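Long-range contacts in D-xylonate dehydratase (Caulobacter crescentus, PDB 5OYN), which catalyses the dehydration of D-xylonate to 2-dehydro-3-deoxy-D-arabinonate, and of D-gluconate with similar efficiency, using a [2Fe-2S] cluster and magnesium: residues A147-N152 / V262-I267; V151-I156 / D590-L595; A297-V302 / E583-Y588. All coordinates share one frame; numbering follows the deposited sequence.

Contact 1: A147-N152 / V262-I267; sequences AATTVN and VKPLDI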
loop_
_atom_site.group_PDB
_atom_site.type_symbol
_atom_site.label_atom_id
_atom_site.label_comp_id
_atom_site.label_asym_id
_atom_site.label_seq_id
_atom_site.Cartn_x
_atom_site.Cartn_y
_atom_site.Cartn_z
ATOM N N ALA A 147 -14.031 -24.486 4.749
ATOM C CA ALA A 147 -12.858 -24.892 3.984
ATOM C C ALA A 147 -11.710 -25.293 4.895
ATOM O O ALA A 147 -11.011 -26.279 4.627
ATOM C CB ALA A 147 -12.431 -23.762 3.047
ATOM N N ALA A 148 -11.483 -24.537 5.967
ATOM C CA ALA A 148 -10.378 -24.881 6.852
ATOM C C ALA A 148 -10.583 -26.245 7.507
ATOM O O ALA A 148 -9.603 -26.956 7.750
ATOM C CB ALA A 148 -10.183 -23.799 7.916
ATOM N N THR A 149 -11.834 -26.640 7.801
ATOM C CA THR A 149 -11.991 -27.911 8.499
ATOM C C THR A 149 -11.846 -29.092 7.545
ATOM O O THR A 149 -11.219 -30.095 7.904
ATOM C CB THR A 149 -13.326 -27.993 9.251
ATOM O OG1 THR A 149 -14.374 -28.327 8.345
ATOM C CG2 THR A 149 -13.658 -26.700 9.925
ATOM N N THR A 150 -12.407 -28.994 6.334
ATOM C CA THR A 150 -12.202 -30.037 5.332
ATOM C C THR A 150 -10.727 -30.370 5.194
ATOM O O THR A 150 -10.337 -31.542 5.159
ATOM C CB THR A 150 -12.767 -29.607 3.978
ATOM O OG1 THR A 150 -14.194 -29.498 4.054
ATOM C CG2 THR A 150 -12.409 -30.619 2.912
ATOM N N VAL A 151 -9.883 -29.345 5.125
ATOM C CA VAL A 151 -8.453 -29.594 5.030
ATOM C C VAL A 151 -7.881 -29.906 6.402
ATOM O O VAL A 151 -7.022 -30.785 6.545
ATOM C CB VAL A 151 -7.760 -28.400 4.359
ATOM C CG1 VAL A 151 -6.240 -28.520 4.465
ATOM C CG2 VAL A 151 -8.204 -28.317 2.910
ATOM N N ASN A 152 -8.364 -29.213 7.429
ATOM C CA ASN A 152 -7.995 -29.482 8.818
ATOM C C ASN A 152 -6.505 -29.243 9.050
ATOM O O ASN A 152 -5.749 -30.149 9.397
ATOM C CB ASN A 152 -8.397 -30.902 9.243
ATOM C CG ASN A 152 -8.477 -31.057 10.752
ATOM O OD1 ASN A 152 -8.930 -30.155 11.457
ATOM N ND2 ASN A 152 -8.047 -32.209 11.254
ATOM N N VAL A 262 -3.156 -27.596 16.976
ATOM C CA VAL A 262 -4.585 -27.499 17.295
ATOM C C VAL A 262 -5.366 -27.253 16.004
ATOM O O VAL A 262 -5.475 -26.116 15.539
ATOM C CB VAL A 262 -4.862 -26.397 18.317
ATOM C CG1 VAL A 262 -6.346 -26.334 18.626
ATOM C CG2 VAL A 262 -4.039 -26.597 19.566
ATOM N N LYS A 263 -5.953 -28.314 15.447
ATOM C CA LYS A 263 -6.738 -28.304 14.218
ATOM C C LYS A 263 -8.206 -27.955 14.479
ATOM O O LYS A 263 -8.685 -28.018 15.619
ATOM C CB LYS A 263 -6.654 -29.670 13.538
ATOM C CG LYS A 263 -5.271 -30.033 13.011
ATOM C CD LYS A 263 -5.259 -31.467 12.491
ATOM C CE LYS A 263 -3.875 -31.894 12.072
ATOM N NZ LYS A 263 -2.874 -31.186 12.920
ATOM N N PRO A 264 -8.943 -27.558 13.432
ATOM C CA PRO A 264 -10.394 -27.350 13.599
ATOM C C PRO A 264 -11.130 -28.559 14.161
ATOM O O PRO A 264 -11.963 -28.410 15.067
ATOM C CB PRO A 264 -10.865 -27.014 12.173
ATOM C CG PRO A 264 -9.681 -26.492 11.478
ATOM C CD PRO A 264 -8.460 -27.080 12.126
ATOM N N LEU A 265 -10.854 -29.760 13.637
ATOM C CA LEU A 265 -11.556 -30.957 14.098
ATOM C C LEU A 265 -11.348 -31.222 15.589
ATOM O O LEU A 265 -12.091 -32.016 16.172
ATOM C CB LEU A 265 -11.120 -32.175 13.269
ATOM C CG LEU A 265 -11.744 -32.265 11.867
ATOM C CD1 LEU A 265 -11.177 -33.402 11.048
ATOM C CD2 LEU A 265 -13.269 -32.369 11.924
ATOM N N ASP A 266 -10.367 -30.573 16.221
ATOM C CA ASP A 266 -10.230 -30.653 17.669
ATOM C C ASP A 266 -11.151 -29.675 18.380
ATOM O O ASP A 266 -11.507 -29.896 19.544
ATOM C CB ASP A 266 -8.783 -30.378 18.086
ATOM C CG ASP A 266 -7.785 -31.265 17.368
ATOM O OD1 ASP A 266 -8.202 -32.308 16.809
ATOM O OD2 ASP A 266 -6.581 -30.918 17.363
ATOM N N ILE A 267 -11.531 -28.590 17.709
ATOM C CA ILE A 267 -12.325 -27.542 18.341
ATOM C C ILE A 267 -13.813 -27.745 18.095
ATOM O O ILE A 267 -14.628 -27.583 19.008
ATOM C CB ILE A 267 -11.859 -26.165 17.832
ATOM C CG1 ILE A 267 -10.348 -26.011 18.021
ATOM C CG2 ILE A 267 -12.618 -25.054 18.547
ATOM C CD1 ILE A 267 -9.958 -25.425 19.372
#
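The carboxamide oxygen of Asn-152 is held by a single hydrogen bond across this contact, but a nearly straight one: Leu-265 N donates to Asn-152 OD1 over 2.9 Å with an N-H...O angle of 174°. The donor stands above the carbonyl plane. Leu-265 N lies in the short helical turn at 264-267, so a side chain from a distant part of the sequence supplies an acceptor to a backbone amide near the start of that turn. Asn-152 reaches it because it leaves the helix with positive phi and carries CG anti to its own backbone N (chi1 -160°), which extends the amide toward 263-265. Carbon atoms of three residues lie against the flat group. Leu-265 crosses it at about a right angle, its CD1 3.6 Å from Asn-152 CG, and the Lys-263 chain also crosses at about a right angle, with CB and CD alongside Asn-152 OD1 and ND2 respectively. The ammonium of Lys-263 turns off to a salt bridge with Asp-261, leaving its methylenes for packing. Pro-264 packs on the helix end: its CB lies 3.6 Å from Thr-149 CG2, and its CG is 4.5 Å from Ala-148 CB. An alanine here in place of Asn-152 would remove OD1 and ND2, and with them the bonds to Leu-265 N and Asp-590, and would probably loosen the turn's attachment to the helix end. The contact is largely buried and joins the C-terminal end of helix 141-151 to the turn that follows helix 241-259. Helix 141-151 is the helix of a beta-alpha-beta crossover, linking the neighbouring parallel strands 130-135 and 155-159, and Ala-147 and Val-151 rest against helix 109-125.

Contact 2: V151-I156 / D590-L595; sequences VNIPAI and DLAAKL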
loop_
_atom_site.group_PDB
_atom_site.type_symbol
_atom_site.label_atom_id
_atom_site.label_comp_id
_atom_site.label_asym_id
_atom_site.label_seq_id
_atom_site.Cartn_x
_atom_site.Cartn_y
_atom_site.Cartn_z
ATOM N N VAL A 151 -9.883 -29.345 5.125
ATOM C CA VAL A 151 -8.453 -29.594 5.030
ATOM C C VAL A 151 -7.881 -29.906 6.402
ATOM O O VAL A 151 -7.022 -30.785 6.545
ATOM C CB VAL A 151 -7.760 -28.400 4.359
ATOM C CG1 VAL A 151 -6.240 -28.520 4.465
ATOM C CG2 VAL A 151 -8.204 -28.317 2.910
ATOM N N ASN A 152 -8.364 -29.213 7.429
ATOM C CA ASN A 152 -7.995 -29.482 8.818
ATOM C C ASN A 152 -6.505 -29.243 9.050
ATOM O O ASN A 152 -5.749 -30.149 9.397
ATOM C CB ASN A 152 -8.397 -30.902 9.243
ATOM C CG ASN A 152 -8.477 -31.057 10.752
ATOM O OD1 ASN A 152 -8.930 -30.155 11.457
ATOM N ND2 ASN A 152 -8.047 -32.209 11.254
ATOM N N ILE A 153 -6.095 -27.995 8.839
ATOM C CA ILE A 153 -4.818 -27.504 9.359
ATOM C C ILE A 153 -5.165 -26.454 10.407
ATOM O O ILE A 153 -6.271 -25.895 10.354
ATOM C CB ILE A 153 -3.924 -26.932 8.247
ATOM C CG1 ILE A 153 -4.701 -25.954 7.368
ATOM C CG2 ILE A 153 -3.346 -28.033 7.391
ATOM C CD1 ILE A 153 -3.793 -24.976 6.614
ATOM N N PRO A 154 -4.293 -26.162 11.373
ATOM C CA PRO A 154 -4.660 -25.196 12.421
ATOM C C PRO A 154 -5.102 -23.864 11.824
ATOM O O PRO A 154 -4.443 -23.303 10.947
ATOM C CB PRO A 154 -3.378 -25.057 13.248
ATOM C CG PRO A 154 -2.555 -26.260 12.915
ATOM C CD PRO A 154 -2.921 -26.674 11.535
ATOM N N ALA A 155 -6.254 -23.380 12.293
ATOM C CA ALA A 155 -6.934 -22.222 11.734
ATOM C C ALA A 155 -7.354 -21.285 12.853
ATOM O O ALA A 155 -7.407 -21.668 14.021
ATOM C CB ALA A 155 -8.164 -22.635 10.928
ATOM N N ILE A 156 -7.662 -20.044 12.486
ATOM C CA ILE A 156 -8.173 -19.069 13.446
ATOM C C ILE A 156 -8.876 -17.980 12.652
ATOM O O ILE A 156 -8.423 -17.596 11.566
ATOM C CB ILE A 156 -7.031 -18.529 14.343
ATOM C CG1 ILE A 156 -7.561 -17.768 15.546
ATOM C CG2 ILE A 156 -6.015 -17.694 13.543
ATOM C CD1 ILE A 156 -6.412 -17.225 16.418
ATOM N N ASP A 590 -10.468 -34.231 6.769
ATOM C CA ASP A 590 -9.067 -34.247 7.199
ATOM C C ASP A 590 -8.103 -34.457 6.023
ATOM O O ASP A 590 -7.171 -35.263 6.084
ATOM C CB ASP A 590 -8.865 -35.309 8.285
ATOM C CG ASP A 590 -7.495 -35.227 8.943
ATOM O OD1 ASP A 590 -6.864 -34.150 8.865
ATOM O OD2 ASP A 590 -7.041 -36.237 9.530
ATOM N N LEU A 591 -8.317 -33.698 4.939
ATOM C CA LEU A 591 -7.515 -33.892 3.730
ATOM C C LEU A 591 -6.025 -33.628 3.946
ATOM O O LEU A 591 -5.209 -34.124 3.162
ATOM C CB LEU A 591 -8.015 -33.010 2.585
ATOM C CG LEU A 591 -9.502 -32.974 2.253
ATOM C CD1 LEU A 591 -9.724 -32.356 0.876
ATOM C CD2 LEU A 591 -10.102 -34.363 2.315
ATOM N N ALA A 592 -5.646 -32.873 4.979
ATOM C CA ALA A 592 -4.227 -32.605 5.208
ATOM C C ALA A 592 -3.480 -33.810 5.748
ATOM O O ALA A 592 -2.262 -33.731 5.944
ATOM C CB ALA A 592 -4.045 -31.431 6.171
ATOM N N ALA A 593 -4.183 -34.910 6.016
ATOM C CA ALA A 593 -3.512 -36.119 6.477
ATOM C C ALA A 593 -2.696 -36.766 5.366
ATOM O O ALA A 593 -1.626 -37.327 5.634
ATOM C CB ALA A 593 -4.537 -37.107 7.029
ATOM N N LYS A 594 -3.177 -36.702 4.125
ATOM C CA LYS A 594 -2.469 -37.257 2.982
ATOM C C LYS A 594 -1.857 -36.131 2.160
ATOM O O LYS A 594 -2.473 -35.077 1.972
ATOM C CB LYS A 594 -3.403 -38.105 2.111
ATOM C CG LYS A 594 -2.736 -38.705 0.874
ATOM C CD LYS A 594 -2.118 -40.080 1.151
ATOM C CE LYS A 594 -2.016 -40.917 -0.123
ATOM N NZ LYS A 594 -1.997 -40.083 -1.368
ATOM N N LEU A 595 -0.639 -36.342 1.692
ATOM C CA LEU A 595 0.019 -35.359 0.849
ATOM C C LEU A 595 -0.545 -35.429 -0.562
ATOM O O LEU A 595 -1.260 -36.367 -0.916
ATOM C CB LEU A 595 1.522 -35.604 0.854
ATOM C CG LEU A 595 2.249 -34.958 2.027
ATOM C CD1 LEU A 595 3.739 -35.216 1.925
ATOM C CD2 LEU A 595 1.956 -33.467 2.061
#
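The backbones approach most closely where the last turn of helix 141-151 meets the start of a short 3-10 segment, 591-593, with Val-151 CA and Leu-591 CA 4.6 Å apart. This is the exit from the helix of a beta-alpha-beta crossover: the chain leaves the helix at Asn-152 and runs on into the parallel strand 155-159. Val-151 O, at the C-terminal end of the helix, accepts from Ala-592 N over 3.0 Å, with the donor in the carbonyl plane and on a lone pair. One residue earlier, Thr-150 O takes the amide of Leu-591. Two carbonyls at the helix end thus face two amides at the start of the 3-10 segment, an arrangement in which the local peptide dipoles would probably favour each other. Alongside runs a small apolar patch built on the methyl of Ala-592, which points at the other segment. Its CB lies 3.7 Å from Ile-153 CG2 and 4.0 Å from Val-151 CG1, so both branched side chains border the same methyl. Ile-153 turns CG2 beside its backbone N, with CG1 in the crowded position. The 3-10 segment also meets a neighbouring subunit, where Leu-591 packs on Met-562 of that chain, so residues of this contact also take part in a subunit interface of the tetramer. The remaining link is polar. Asp-590 carries CG anti to its backbone N, and this brings OD1 back toward Asn-152, whose own oxygen is already engaged by Leu-265 N. The amide and carboxylate planes stand 79° apart, so the two groups are nearly perpendicular: Asp-590 OD1 lies in the amide plane, yet Asn-152 ND2 meets it from above the carboxylate plane, over 3.3 Å with an N-H...O angle of 166°.

Contact 3: A297-V302 / E583-Y588; sequences ARHAGV and EFAVKY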
loop_
_atom_site.group_PDB
_atom_site.type_symbol
_atom_site.label_atom_id
_atom_site.label_comp_id
_atom_site.label_asym_id
_atom_site.label_seq_id
_atom_site.Cartn_x
_atom_site.Cartn_y
_atom_site.Cartn_z
ATOM N N ALA A 297 -21.113 -27.661 10.767
ATOM C CA ALA A 297 -21.186 -28.908 11.528
ATOM C C ALA A 297 -20.951 -30.109 10.628
ATOM O O ALA A 297 -20.035 -30.907 10.859
ATOM C CB ALA A 297 -22.543 -29.014 12.221
ATOM N N ARG A 298 -21.764 -30.230 9.577
ATOM C CA ARG A 298 -21.618 -31.335 8.641
ATOM C C ARG A 298 -20.186 -31.463 8.140
ATOM O O ARG A 298 -19.599 -32.549 8.186
ATOM C CB ARG A 298 -22.588 -31.160 7.479
ATOM C CG ARG A 298 -24.032 -31.262 7.900
ATOM C CD ARG A 298 -24.918 -31.585 6.713
ATOM N NE ARG A 298 -24.601 -32.892 6.144
ATOM C CZ ARG A 298 -25.056 -33.327 4.974
ATOM N NH1 ARG A 298 -25.856 -32.560 4.235
ATOM N NH2 ARG A 298 -24.709 -34.533 4.542
ATOM N N HIS A 299 -19.587 -30.354 7.695
ATOM C CA HIS A 299 -18.229 -30.420 7.154
ATOM C C HIS A 299 -17.203 -30.812 8.205
ATOM O O HIS A 299 -16.098 -31.228 7.843
ATOM C CB HIS A 299 -17.831 -29.090 6.514
ATOM C CG HIS A 299 -18.133 -29.016 5.053
ATOM N ND1 HIS A 299 -19.219 -28.328 4.552
ATOM C CD2 HIS A 299 -17.499 -29.554 3.983
ATOM C CE1 HIS A 299 -19.240 -28.443 3.235
ATOM N NE2 HIS A 299 -18.205 -29.177 2.862
ATOM N N ALA A 300 -17.529 -30.684 9.487
ATOM C CA ALA A 300 -16.699 -31.237 10.546
ATOM C C ALA A 300 -17.248 -32.569 11.076
ATOM O O ALA A 300 -16.884 -32.994 12.182
ATOM C CB ALA A 300 -16.550 -30.220 11.674
ATOM N N GLY A 301 -18.109 -33.232 10.306
ATOM C CA GLY A 301 -18.613 -34.542 10.692
ATOM C C GLY A 301 -19.435 -34.544 11.963
ATOM O O GLY A 301 -19.322 -35.472 12.773
ATOM N N VAL A 302 -20.243 -33.509 12.166
ATOM C CA VAL A 302 -21.150 -33.401 13.299
ATOM C C VAL A 302 -22.543 -33.205 12.736
ATOM O O VAL A 302 -22.720 -32.533 11.712
ATOM C CB VAL A 302 -20.775 -32.245 14.249
ATOM C CG1 VAL A 302 -21.819 -32.080 15.338
ATOM C CG2 VAL A 302 -19.417 -32.488 14.858
ATOM N N GLU A 583 -23.442 -31.571 -1.413
ATOM C CA GLU A 583 -23.688 -32.807 -0.676
ATOM C C GLU A 583 -22.560 -33.820 -0.877
ATOM O O GLU A 583 -22.160 -34.512 0.068
ATOM C CB GLU A 583 -25.038 -33.383 -1.095
ATOM C CG GLU A 583 -25.494 -34.542 -0.240
ATOM C CD GLU A 583 -26.174 -34.101 1.041
ATOM O OE1 GLU A 583 -27.314 -33.589 0.971
ATOM O OE2 GLU A 583 -25.570 -34.270 2.123
ATOM N N PHE A 584 -22.010 -33.899 -2.092
ATOM C CA PHE A 584 -20.871 -34.782 -2.314
ATOM C C PHE A 584 -19.666 -34.387 -1.463
ATOM O O PHE A 584 -18.819 -35.234 -1.159
ATOM C CB PHE A 584 -20.482 -34.774 -3.788
ATOM C CG PHE A 584 -19.624 -33.606 -4.175
ATOM C CD1 PHE A 584 -20.202 -32.436 -4.647
ATOM C CD2 PHE A 584 -18.241 -33.668 -4.062
ATOM C CE1 PHE A 584 -19.425 -31.352 -5.006
ATOM C CE2 PHE A 584 -17.452 -32.580 -4.416
ATOM C CZ PHE A 584 -18.046 -31.419 -4.886
ATOM N N ALA A 585 -19.559 -33.107 -1.092
ATOM C CA ALA A 585 -18.313 -32.591 -0.533
ATOM C C ALA A 585 -18.143 -32.917 0.943
ATOM O O ALA A 585 -17.005 -32.983 1.423
ATOM C CB ALA A 585 -18.232 -31.077 -0.737
ATOM N N VAL A 586 -19.246 -33.107 1.674
ATOM C CA VAL A 586 -19.166 -33.400 3.107
ATOM C C VAL A 586 -18.340 -34.652 3.363
ATOM O O VAL A 586 -17.625 -34.746 4.370
ATOM C CB VAL A 586 -20.586 -33.547 3.685
ATOM C CG1 VAL A 586 -20.537 -33.664 5.195
ATOM C CG2 VAL A 586 -21.454 -32.383 3.243
ATOM N N LYS A 587 -18.447 -35.632 2.460
ATOM C CA LYS A 587 -17.660 -36.858 2.510
ATOM C C LYS A 587 -16.172 -36.597 2.801
ATOM O O LYS A 587 -15.571 -37.306 3.614
ATOM C CB LYS A 587 -17.871 -37.592 1.183
ATOM C CG LYS A 587 -16.970 -38.757 0.885
ATOM C CD LYS A 587 -16.904 -38.971 -0.631
ATOM C CE LYS A 587 -18.186 -38.540 -1.342
ATOM N NZ LYS A 587 -17.925 -38.146 -2.758
ATOM N N TYR A 588 -15.564 -35.573 2.172
ATOM C CA TYR A 588 -14.110 -35.345 2.279
ATOM C C TYR A 588 -13.726 -34.744 3.631
ATOM O O TYR A 588 -14.190 -33.655 3.988
ATOM C CB TYR A 588 -13.629 -34.435 1.148
ATOM C CG TYR A 588 -13.871 -35.033 -0.209
ATOM C CD1 TYR A 588 -15.074 -34.816 -0.866
ATOM C CD2 TYR A 588 -12.911 -35.845 -0.823
ATOM C CE1 TYR A 588 -15.325 -35.377 -2.102
ATOM C CE2 TYR A 588 -13.156 -36.420 -2.068
ATOM C CZ TYR A 588 -14.370 -36.182 -2.696
ATOM O OH TYR A 588 -14.631 -36.731 -3.926
#
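Arg-298 and Glu-583 cross at about a right angle, the guanidinium meeting the acid end-on, by its edge. They form a salt bridge in which both terminal nitrogens donate to one oxygen: Arg-298 NH1 lies 2.7 Å and NH2 2.6 Å from Glu-583 OE2, which sits near the guanidinium plane. Because OE2 accepts from both, two nitrogens are not paired with two oxygens. The carboxylate is turned 43° from the guanidinium plane. Bends at chi3 of Arg-298 (64°) and chi2 of Glu-583 (83°) bring the ends together. Val-586 CG2 lies over one face of the guanidinium, 4.0 Å above its centre, while Val-586 CG1 packs against the Arg-298 carbonyl. Next along, the His-299 ring presents its edge to Ala-585, NE2 lying 4.1 Å from Ala-585 CB; the same ring meets that of Tyr-116. Helix 289-299 closes here in a Schellman motif, with Gly-301 as its C-prime residue, and the turn 583-586 leans on its last residues. Lys-587 forms a salt bridge with Glu-567 of a neighbouring subunit. The charges of Arg-298 and Glu-583 pair at the more exposed side, while the buried His-299 and Ala-585 meet by packing, and the pairing would probably help keep Glu-583 ionised.

Overall arrangement
Contacts 2 and 3 bring residues near the C-terminus back onto the ends of helices 141-151 and 289-299, whereas contact 1 lies within the N-terminal half. Contacts 1 and 2 lie about 6 Å apart between centres and share Val-151 and Asn-152; Pro-264 CD comes within 3.1 Å of Ile-153 O. Contact 3 lies about 12 Å from contact 1 and 14 Å from contact 2, centre to centre, with Leu-265 CD2 3.7 Å from Ala-300 O. Contacts 2 and 3 use adjoining C-terminal segments, and both touch the second subunit. None is at the active site: cluster ligand Cys-137 and magnesium ligand Asp-138 precede helix 141-151, whose far end carries contacts 1 and 2.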